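Local structure of Dot/Icm T4SS effector (Legionella pneumophila, 6VVE) at residues E107-I112 against G131-K136; K91-S96 against Y142-K147. The protein acts as a kinase that Legionella probably delivers into host cells by Dot/Icm type IV secretion and that is activated by host inositol hexakisphosphate. One frame throughout, in Å; residues are numbered along the deposited sequence.

Contact 1: residues E107-I112 against G131-K136; sequences EINLHI and GLWNIK. With IHP (inositol hexakisphosphate), chain B.
The side-chain amide of Asn109 meets the backbone of Trp133 with both of its polar ends, and this two-bond grip is the polar link of the contact. Trp133 N donates to Asn109 OD1 at 2.8 Å, nearly straight at 175°, with the donor tilted somewhat from the carbonyl plane. In return Asn109 ND2 donates to Trp133 O at 2.9 Å; here the acceptor lies in the amide plane and the donor sits on a lone pair of the carbonyl. A chi1 of -77° sets CG anti to the carbonyl carbon, and from there the amide faces the strand. A second acceptor of ND2, Tyr18 O, ties in the N-terminal part of the chain.

Van der Waals contacts lie beside this grip. Ile108 CG2 reaches the edge of the indole, 3.9 Å from Trp133 CD1, while Asn109 OD1 approaches the same edge near the ring plane, 3.5 Å from Trp133 CD1. The indole N-H is committed to Asp207 O. Ile112 presses its CG2 to 3.1 Å from Gly131 O, a tight fit, and this buried carbonyl has no hydrogen-bonding partner in the model.

Away from the helix, segment 131-136 also holds part of the inositol hexakisphosphate pocket. Lys136 NZ hydrogen-bonds the ligand at O43 (2.7 Å), O35 (2.8 Å) and O44, oxygens of three different phosphates; Asn134 ND2 adds a weak bond to O35.

Segment 107-112, on helix 102-121, and strand 132-134 run roughly antiparallel, their axes at 150°, consistent with the helix C and strand 4 packing of a kinase N-lobe. Because Asn109 satisfies both the N-H and the carbonyl of Trp133, the contact pairs a helix side chain with the backbone of an outermost strand, and the residues following Trp133 supply bonds to the activator.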
loop_
_atom_site.group_PDB
_atom_site.type_symbol
_atom_site.label_atom_id
_atom_site.label_comp_id
_atom_site.label_asym_id
_atom_site.label_seq_id
_atom_site.Cartn_x
_atom_site.Cartn_y
_atom_site.Cartn_z
ATOM N N GLU A 107 -14.278 -10.486 -4.189
ATOM C CA GLU A 107 -14.527 -9.114 -3.761
ATOM C C GLU A 107 -13.221 -8.395 -3.445
ATOM O O GLU A 107 -13.037 -7.229 -3.822
ATOM C CB GLU A 107 -15.456 -9.104 -2.547
ATOM C CG GLU A 107 -15.955 -7.728 -2.151
ATOM C CD GLU A 107 -16.853 -7.105 -3.210
ATOM O OE1 GLU A 107 -17.348 -7.849 -4.080
ATOM O OE2 GLU A 107 -17.054 -5.871 -3.172
ATOM N N ILE A 108 -12.306 -9.066 -2.743
ATOM C CA ILE A 108 -10.998 -8.476 -2.488
ATOM C C ILE A 108 -10.304 -8.145 -3.802
ATOM O O ILE A 108 -9.731 -7.062 -3.957
ATOM C CB ILE A 108 -10.143 -9.421 -1.619
ATOM C CG1 ILE A 108 -10.691 -9.462 -0.193
ATOM C CG2 ILE A 108 -8.689 -8.976 -1.625
ATOM C CD1 ILE A 108 -10.110 -10.567 0.652
ATOM N N ASN A 109 -10.334 -9.077 -4.760
ATOM C CA ASN A 109 -9.683 -8.847 -6.045
ATOM C C ASN A 109 -10.236 -7.608 -6.733
ATOM O O ASN A 109 -9.474 -6.798 -7.274
ATOM C CB ASN A 109 -9.849 -10.069 -6.952
ATOM C CG ASN A 109 -8.903 -11.211 -6.584
ATOM O OD1 ASN A 109 -7.994 -11.052 -5.772
ATOM N ND2 ASN A 109 -9.121 -12.364 -7.190
ATOM N N LEU A 110 -11.557 -7.442 -6.723
ATOM C CA LEU A 110 -12.152 -6.263 -7.340
ATOM C C LEU A 110 -11.642 -4.982 -6.686
ATOM O O LEU A 110 -11.338 -3.999 -7.371
ATOM C CB LEU A 110 -13.678 -6.344 -7.253
ATOM C CG LEU A 110 -14.462 -5.394 -8.160
ATOM C CD1 LEU A 110 -15.820 -6.000 -8.517
ATOM C CD2 LEU A 110 -14.645 -4.044 -7.513
ATOM N N HIS A 111 -11.544 -4.970 -5.359
ATOM C CA HIS A 111 -11.059 -3.777 -4.675
ATOM C C HIS A 111 -9.577 -3.558 -4.930
ATOM O O HIS A 111 -9.134 -2.411 -5.077
ATOM C CB HIS A 111 -11.344 -3.877 -3.175
ATOM C CG HIS A 111 -12.764 -3.573 -2.814
ATOM N ND1 HIS A 111 -13.195 -2.304 -2.494
ATOM C CD2 HIS A 111 -13.853 -4.371 -2.743
ATOM C CE1 HIS A 111 -14.490 -2.336 -2.233
ATOM N NE2 HIS A 111 -14.913 -3.579 -2.377
ATOM N N ILE A 112 -8.798 -4.646 -5.006
ATOM C CA ILE A 112 -7.375 -4.511 -5.300
ATOM C C ILE A 112 -7.171 -3.920 -6.691
ATOM O O ILE A 112 -6.305 -3.061 -6.896
ATOM C CB ILE A 112 -6.658 -5.866 -5.155
ATOM C CG1 ILE A 112 -6.575 -6.251 -3.673
ATOM C CG2 ILE A 112 -5.284 -5.802 -5.791
ATOM C CD1 ILE A 112 -5.860 -7.576 -3.412
ATOM N N GLY A 131 -1.687 -7.681 -5.885
ATOM C CA GLY A 131 -1.796 -8.936 -6.602
ATOM C C GLY A 131 -3.233 -9.393 -6.614
ATOM O O GLY A 131 -4.140 -8.628 -6.292
ATOM N N LEU A 132 -3.433 -10.657 -6.990
ATOM C CA LEU A 132 -4.778 -11.202 -7.122
ATOM C C LEU A 132 -4.831 -12.618 -6.566
ATOM O O LEU A 132 -3.850 -13.369 -6.626
ATOM C CB LEU A 132 -5.241 -11.213 -8.585
ATOM C CG LEU A 132 -5.241 -9.863 -9.295
ATOM C CD1 LEU A 132 -5.505 -10.053 -10.789
ATOM C CD2 LEU A 132 -6.265 -8.930 -8.678
ATOM N N TRP A 133 -5.997 -12.972 -6.027
ATOM C CA TRP A 133 -6.240 -14.303 -5.498
ATOM C C TRP A 133 -6.725 -15.200 -6.633
ATOM O O TRP A 133 -7.746 -14.910 -7.268
ATOM C CB TRP A 133 -7.277 -14.255 -4.377
ATOM C CG TRP A 133 -6.778 -13.645 -3.113
ATOM C CD1 TRP A 133 -6.970 -12.361 -2.689
ATOM C CD2 TRP A 133 -6.000 -14.293 -2.099
ATOM N NE1 TRP A 133 -6.359 -12.174 -1.470
ATOM C CE2 TRP A 133 -5.762 -13.344 -1.084
ATOM C CE3 TRP A 133 -5.487 -15.581 -1.949
ATOM C CZ2 TRP A 133 -5.027 -13.643 0.059
ATOM C CZ3 TRP A 133 -4.763 -15.878 -0.805
ATOM C CH2 TRP A 133 -4.540 -14.912 0.182
ATOM N N ASN A 134 -5.992 -16.279 -6.883
ATOM C CA ASN A 134 -6.398 -17.269 -7.869
ATOM C C ASN A 134 -7.408 -18.212 -7.231
ATOM O O ASN A 134 -7.137 -18.813 -6.180
ATOM C CB ASN A 134 -5.184 -18.039 -8.379
ATOM C CG ASN A 134 -5.503 -18.874 -9.606
ATOM O OD1 ASN A 134 -6.262 -19.846 -9.535
ATOM N ND2 ASN A 134 -4.920 -18.501 -10.740
ATOM N N ILE A 135 -8.571 -18.351 -7.868
ATOM C CA ILE A 135 -9.688 -19.052 -7.251
ATOM C C ILE A 135 -10.281 -20.103 -8.178
ATOM O O ILE A 135 -11.422 -20.544 -7.980
ATOM C CB ILE A 135 -10.777 -18.041 -6.826
ATOM C CG1 ILE A 135 -11.324 -17.330 -8.072
ATOM C CG2 ILE A 135 -10.218 -17.045 -5.836
ATOM C CD1 ILE A 135 -12.294 -16.221 -7.774
ATOM N N LYS A 136 -9.520 -20.523 -9.188
ATOM C CA LYS A 136 -10.050 -21.527 -10.110
ATOM C C LYS A 136 -10.278 -22.854 -9.390
ATOM O O LYS A 136 -11.116 -23.655 -9.809
ATOM C CB LYS A 136 -9.122 -21.705 -11.310
ATOM C CG LYS A 136 -7.740 -22.266 -11.006
ATOM C CD LYS A 136 -6.808 -22.011 -12.187
ATOM C CE LYS A 136 -5.430 -22.621 -11.960
ATOM N NZ LYS A 136 -4.511 -22.363 -13.107
HETATM C C1 IHP B . 1.306 -19.948 -14.939
HETATM C C2 IHP B . 1.207 -21.350 -15.564
HETATM C C3 IHP B . -0.120 -22.025 -15.214
HETATM C C4 IHP B . -1.306 -21.153 -15.647
HETATM C C5 IHP B . -1.253 -19.796 -14.919
HETATM C C6 IHP B . 0.067 -19.071 -15.174
HETATM O O11 IHP B . 2.410 -19.272 -15.512
HETATM P P1 IHP B . 3.744 -19.032 -14.600
HETATM O O21 IHP B . 4.235 -17.618 -14.794
HETATM O O31 IHP B . 3.427 -19.284 -13.145
HETATM O O41 IHP B . 4.832 -20.007 -15.045
HETATM O O12 IHP B . 2.275 -22.116 -15.061
HETATM P P2 IHP B . 3.253 -22.912 -16.128
HETATM O O22 IHP B . 2.923 -22.489 -17.536
HETATM O O32 IHP B . 4.683 -22.568 -15.824
HETATM O O42 IHP B . 3.031 -24.394 -15.978
HETATM O O13 IHP B . -0.174 -22.181 -13.825
HETATM P P3 IHP B . -0.681 -23.596 -13.166
HETATM O O23 IHP B . -0.744 -24.672 -14.238
HETATM O O33 IHP B . 0.309 -24.005 -12.081
HETATM O O43 IHP B . -2.048 -23.420 -12.542
HETATM O O14 IHP B . -2.503 -21.798 -15.339
HETATM P P4 IHP B . -3.635 -21.900 -16.534
HETATM O O24 IHP B . -3.090 -22.687 -17.696
HETATM O O34 IHP B . -3.967 -20.497 -17.016
HETATM O O44 IHP B . -4.877 -22.574 -16.003
HETATM O O15 IHP B . -2.296 -18.990 -15.374
HETATM P P5 IHP B . -3.522 -18.628 -14.349
HETATM O O25 IHP B . -4.812 -18.507 -15.136
HETATM O O35 IHP B . -3.676 -19.707 -13.311
HETATM O O45 IHP B . -3.210 -17.315 -13.665
HETATM O O16 IHP B . 0.154 -17.967 -14.296
HETATM P P6 IHP B . 0.059 -16.440 -14.909
HETATM O O26 IHP B . 1.206 -15.605 -14.380
HETATM O O36 IHP B . 0.120 -16.485 -16.415
HETATM O O46 IHP B . -1.263 -15.837 -14.477
#

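Contact 2: residues K91-S96 against Y142-K147; sequences KAMKVS and YFYMPK. With IHP (inositol hexakisphosphate), chain B; ADP (adenosine-5'-diphosphate), chain C.
Lys91 places its ammonium over one face of the Tyr144 ring while also gripping two phosphates of inositol hexakisphosphate. NZ lies 3.5 Å from the ring centroid, 18° off the normal, a cation-pi contact. Lys91 NZ bonds IHP O31 at 2.7 Å and IHP O26 at 2.8 Å. A bend at chi3 (68°) brings CE over the same face. On the opposite face, Tyr142 CE1 sits 3.5 Å above the Tyr144 plane, offset toward the rim. The selenomethionine Met93 lies alongside Tyr144, with SE 3.9 Å from CE1.

The other face of the sheet serves the nucleotide. Ala92, Lys94, Phe143 and Met145 point there: Lys94 NZ, also salt-bridged to Asp207, bonds ADP O1A at 2.8 Å, and the CE of selenomethionine Met145 meets Lys94 CB at 3.9 Å. Beyond them Pro146 O accepts the adenine N6 at 3.1 Å, as in a kinase hinge.

Four backbone bonds define the antiparallel register, with Ala92-Met145 and Lys94-Phe143 as hydrogen-bonded pairs. Strand 82-88 flanks strand 91-96 and strand 132-134 flanks strand 142-146, so both strands of the pair are interior to the five-stranded sheet, while Phe143 meets Ile112 of helix 102-121.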
loop_
_atom_site.group_PDB
_atom_site.type_symbol
_atom_site.label_atom_id
_atom_site.label_comp_id
_atom_site.label_asym_id
_atom_site.label_seq_id
_atom_site.Cartn_x
_atom_site.Cartn_y
_atom_site.Cartn_z
ATOM N N LYS A 91 7.550 -13.791 -9.981
ATOM C CA LYS A 91 6.228 -13.869 -9.376
ATOM C C LYS A 91 6.275 -14.646 -8.073
ATOM O O LYS A 91 6.814 -15.759 -8.029
ATOM C CB LYS A 91 5.233 -14.531 -10.343
ATOM C CG LYS A 91 3.815 -14.607 -9.820
ATOM C CD LYS A 91 2.857 -15.102 -10.889
ATOM C CE LYS A 91 3.117 -16.556 -11.241
ATOM N NZ LYS A 91 2.108 -17.082 -12.199
ATOM N N ALA A 92 5.700 -14.058 -7.025
ATOM C CA ALA A 92 5.556 -14.697 -5.724
ATOM C C ALA A 92 4.151 -15.279 -5.580
ATOM O O ALA A 92 3.215 -14.880 -6.279
ATOM C CB ALA A 92 5.827 -13.696 -4.598
HETATM N N MSE A 93 4.011 -16.215 -4.648
HETATM C CA MSE A 93 2.773 -16.962 -4.455
HETATM C C MSE A 93 2.539 -17.230 -2.966
HETATM O O MSE A 93 3.299 -17.961 -2.327
HETATM C CB MSE A 93 2.841 -18.278 -5.230
HETATM C CG MSE A 93 1.574 -19.124 -5.219
HETATM SE SE MSE A 93 1.843 -20.680 -6.294
HETATM C CE MSE A 93 0.115 -21.426 -6.532
ATOM N N LYS A 94 1.480 -16.639 -2.422
ATOM C CA LYS A 94 1.194 -16.699 -0.993
ATOM C C LYS A 94 0.005 -17.615 -0.729
ATOM O O LYS A 94 -1.032 -17.507 -1.392
ATOM C CB LYS A 94 0.913 -15.299 -0.438
ATOM C CG LYS A 94 0.641 -15.253 1.056
ATOM C CD LYS A 94 0.747 -13.825 1.582
ATOM C CE LYS A 94 0.349 -13.744 3.050
ATOM N NZ LYS A 94 0.516 -12.355 3.584
ATOM N N VAL A 95 0.163 -18.512 0.236
ATOM C CA VAL A 95 -0.890 -19.424 0.667
ATOM C C VAL A 95 -1.307 -18.995 2.067
ATOM O O VAL A 95 -0.552 -19.176 3.033
ATOM C CB VAL A 95 -0.423 -20.887 0.648
ATOM C CG1 VAL A 95 -1.466 -21.789 1.295
ATOM C CG2 VAL A 95 -0.137 -21.332 -0.773
ATOM N N SER A 96 -2.503 -18.430 2.184
ATOM C CA SER A 96 -2.990 -17.960 3.470
ATOM C C SER A 96 -3.599 -19.107 4.271
ATOM O O SER A 96 -4.013 -20.133 3.727
ATOM C CB SER A 96 -4.024 -16.854 3.283
ATOM O OG SER A 96 -4.629 -16.513 4.515
ATOM N N TYR A 142 -4.684 -19.085 -3.761
ATOM C CA TYR A 142 -3.363 -18.517 -3.530
ATOM C C TYR A 142 -3.289 -17.153 -4.190
ATOM O O TYR A 142 -4.055 -16.846 -5.107
ATOM C CB TYR A 142 -2.257 -19.434 -4.066
ATOM C CG TYR A 142 -2.523 -19.973 -5.447
ATOM C CD1 TYR A 142 -2.228 -19.221 -6.579
ATOM C CD2 TYR A 142 -3.059 -21.239 -5.625
ATOM C CE1 TYR A 142 -2.468 -19.715 -7.847
ATOM C CE2 TYR A 142 -3.297 -21.743 -6.894
ATOM C CZ TYR A 142 -3.002 -20.978 -7.998
ATOM O OH TYR A 142 -3.234 -21.479 -9.261
ATOM N N PHE A 143 -2.341 -16.345 -3.715
ATOM C CA PHE A 143 -2.227 -14.934 -4.074
ATOM C C PHE A 143 -0.983 -14.745 -4.932
ATOM O O PHE A 143 0.139 -14.879 -4.435
ATOM C CB PHE A 143 -2.171 -14.072 -2.812
ATOM C CG PHE A 143 -2.288 -12.595 -3.063
ATOM C CD1 PHE A 143 -3.522 -12.021 -3.338
ATOM C CD2 PHE A 143 -1.172 -11.778 -3.005
ATOM C CE1 PHE A 143 -3.632 -10.661 -3.567
ATOM C CE2 PHE A 143 -1.278 -10.421 -3.232
ATOM C CZ PHE A 143 -2.505 -9.860 -3.515
ATOM N N TYR A 144 -1.186 -14.425 -6.212
ATOM C CA TYR A 144 -0.077 -14.115 -7.103
ATOM C C TYR A 144 0.314 -12.649 -6.949
ATOM O O TYR A 144 -0.544 -11.778 -6.765
ATOM C CB TYR A 144 -0.444 -14.382 -8.561
ATOM C CG TYR A 144 -0.280 -15.808 -9.042
ATOM C CD1 TYR A 144 0.665 -16.661 -8.482
ATOM C CD2 TYR A 144 -1.064 -16.296 -10.079
ATOM C CE1 TYR A 144 0.820 -17.960 -8.932
ATOM C CE2 TYR A 144 -0.918 -17.598 -10.541
ATOM C CZ TYR A 144 0.024 -18.424 -9.961
ATOM O OH TYR A 144 0.170 -19.712 -10.418
HETATM N N MSE A 145 1.612 -12.375 -7.049
HETATM C CA MSE A 145 2.117 -11.001 -7.003
HETATM C C MSE A 145 3.550 -10.927 -7.508
HETATM O O MSE A 145 4.252 -11.919 -7.508
HETATM C CB MSE A 145 2.044 -10.449 -5.576
HETATM C CG MSE A 145 2.906 -11.219 -4.591
HETATM SE SE MSE A 145 2.721 -10.580 -2.759
HETATM C CE MSE A 145 2.949 -12.308 -1.857
ATOM N N PRO A 146 3.973 -9.741 -7.946
ATOM C CA PRO A 146 5.366 -9.580 -8.383
ATOM C C PRO A 146 6.327 -9.944 -7.263
ATOM O O PRO A 146 6.148 -9.541 -6.107
ATOM C CB PRO A 146 5.466 -8.093 -8.748
ATOM C CG PRO A 146 4.034 -7.665 -9.033
ATOM C CD PRO A 146 3.175 -8.508 -8.117
ATOM N N LYS A 147 7.348 -10.725 -7.610
ATOM C CA LYS A 147 8.408 -11.043 -6.663
ATOM C C LYS A 147 9.430 -9.913 -6.655
ATOM O O LYS A 147 9.960 -9.535 -7.708
ATOM C CB LYS A 147 9.084 -12.365 -7.022
ATOM C CG LYS A 147 10.440 -12.554 -6.354
ATOM C CD LYS A 147 10.943 -13.982 -6.477
ATOM C CE LYS A 147 12.307 -14.150 -5.798
ATOM N NZ LYS A 147 13.394 -13.401 -6.500
HETATM C C1 IHP B . 1.306 -19.948 -14.939
HETATM C C2 IHP B . 1.207 -21.350 -15.564
HETATM C C3 IHP B . -0.120 -22.025 -15.214
HETATM C C4 IHP B . -1.306 -21.153 -15.647
HETATM C C5 IHP B . -1.253 -19.796 -14.919
HETATM C C6 IHP B . 0.067 -19.071 -15.174
HETATM O O11 IHP B . 2.410 -19.272 -15.512
HETATM P P1 IHP B . 3.744 -19.032 -14.600
HETATM O O21 IHP B . 4.235 -17.618 -14.794
HETATM O O31 IHP B . 3.427 -19.284 -13.145
HETATM O O41 IHP B . 4.832 -20.007 -15.045
HETATM O O12 IHP B . 2.275 -22.116 -15.061
HETATM P P2 IHP B . 3.253 -22.912 -16.128
HETATM O O22 IHP B . 2.923 -22.489 -17.536
HETATM O O32 IHP B . 4.683 -22.568 -15.824
HETATM O O42 IHP B . 3.031 -24.394 -15.978
HETATM O O13 IHP B . -0.174 -22.181 -13.825
HETATM P P3 IHP B . -0.681 -23.596 -13.166
HETATM O O23 IHP B . -0.744 -24.672 -14.238
HETATM O O33 IHP B . 0.309 -24.005 -12.081
HETATM O O43 IHP B . -2.048 -23.420 -12.542
HETATM O O14 IHP B . -2.503 -21.798 -15.339
HETATM P P4 IHP B . -3.635 -21.900 -16.534
HETATM O O24 IHP B . -3.090 -22.687 -17.696
HETATM O O34 IHP B . -3.967 -20.497 -17.016
HETATM O O44 IHP B . -4.877 -22.574 -16.003
HETATM O O15 IHP B . -2.296 -18.990 -15.374
HETATM P P5 IHP B . -3.522 -18.628 -14.349
HETATM O O25 IHP B . -4.812 -18.507 -15.136
HETATM O O35 IHP B . -3.676 -19.707 -13.311
HETATM O O45 IHP B . -3.210 -17.315 -13.665
HETATM O O16 IHP B . 0.154 -17.967 -14.296
HETATM P P6 IHP B . 0.059 -16.440 -14.909
HETATM O O26 IHP B . 1.206 -15.605 -14.380
HETATM O O36 IHP B . 0.120 -16.485 -16.415
HETATM O O46 IHP B . -1.263 -15.837 -14.477
HETATM P PB ADP C . 3.711 -10.928 7.160
HETATM O O1B ADP C . 4.012 -9.553 7.724
HETATM O O2B ADP C . 4.779 -11.948 7.462
HETATM O O3B ADP C . 2.292 -11.414 7.402
HETATM P PA ADP C . 3.798 -11.914 4.496
HETATM O O1A ADP C . 3.100 -11.387 3.270
HETATM O O2A ADP C . 3.287 -13.162 5.164
HETATM O O3A ADP C . 3.790 -10.706 5.561
HETATM O "O5'" ADP C . 5.330 -12.138 4.093
HETATM C "C5'" ADP C . 6.201 -12.948 4.867
HETATM C "C4'" ADP C . 7.575 -12.939 4.249
HETATM O "O4'" ADP C . 7.560 -13.468 2.908
HETATM C "C3'" ADP C . 8.195 -11.525 4.157
HETATM O "O3'" ADP C . 8.917 -11.153 5.300
HETATM C "C2'" ADP C . 9.098 -11.636 2.909
HETATM O "O2'" ADP C . 10.409 -12.011 3.285
HETATM C "C1'" ADP C . 8.446 -12.736 2.051
HETATM N N9 ADP C . 7.707 -12.073 0.958
HETATM C C8 ADP C . 6.414 -11.686 1.017
HETATM N N7 ADP C . 6.037 -11.094 -0.146
HETATM C C5 ADP C . 7.106 -11.105 -0.961
HETATM C C6 ADP C . 7.392 -10.642 -2.332
HETATM N N6 ADP C . 6.425 -10.051 -3.060
HETATM N N1 ADP C . 8.640 -10.838 -2.828
HETATM C C2 ADP C . 9.611 -11.435 -2.099
HETATM N N3 ADP C . 9.409 -11.878 -0.844
HETATM C C4 ADP C . 8.204 -11.749 -0.234
#

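Overall arrangement
The centres of contacts 1 and 2 lie about 11 Å apart, on the same side of the chain's centre. Along the chain they come as strand 91-96, helix 102-121, strand 132-134 and strand 142-146, so both segments of contact 1 fall between those of contact 2. The contacts join through neighbouring strands 132-134 and 142-146, where Asn134 N lies 2.7 Å from Tyr142 O, a probable hydrogen bond. The five-stranded antiparallel sheet with strand order 1-2-3-5-4 and a helix packed on it resembles a protein-kinase N-lobe. Both contacts touch inositol hexakisphosphate and contact 2 also holds ADP, an arrangement through which activator binding could probably influence the nucleotide site.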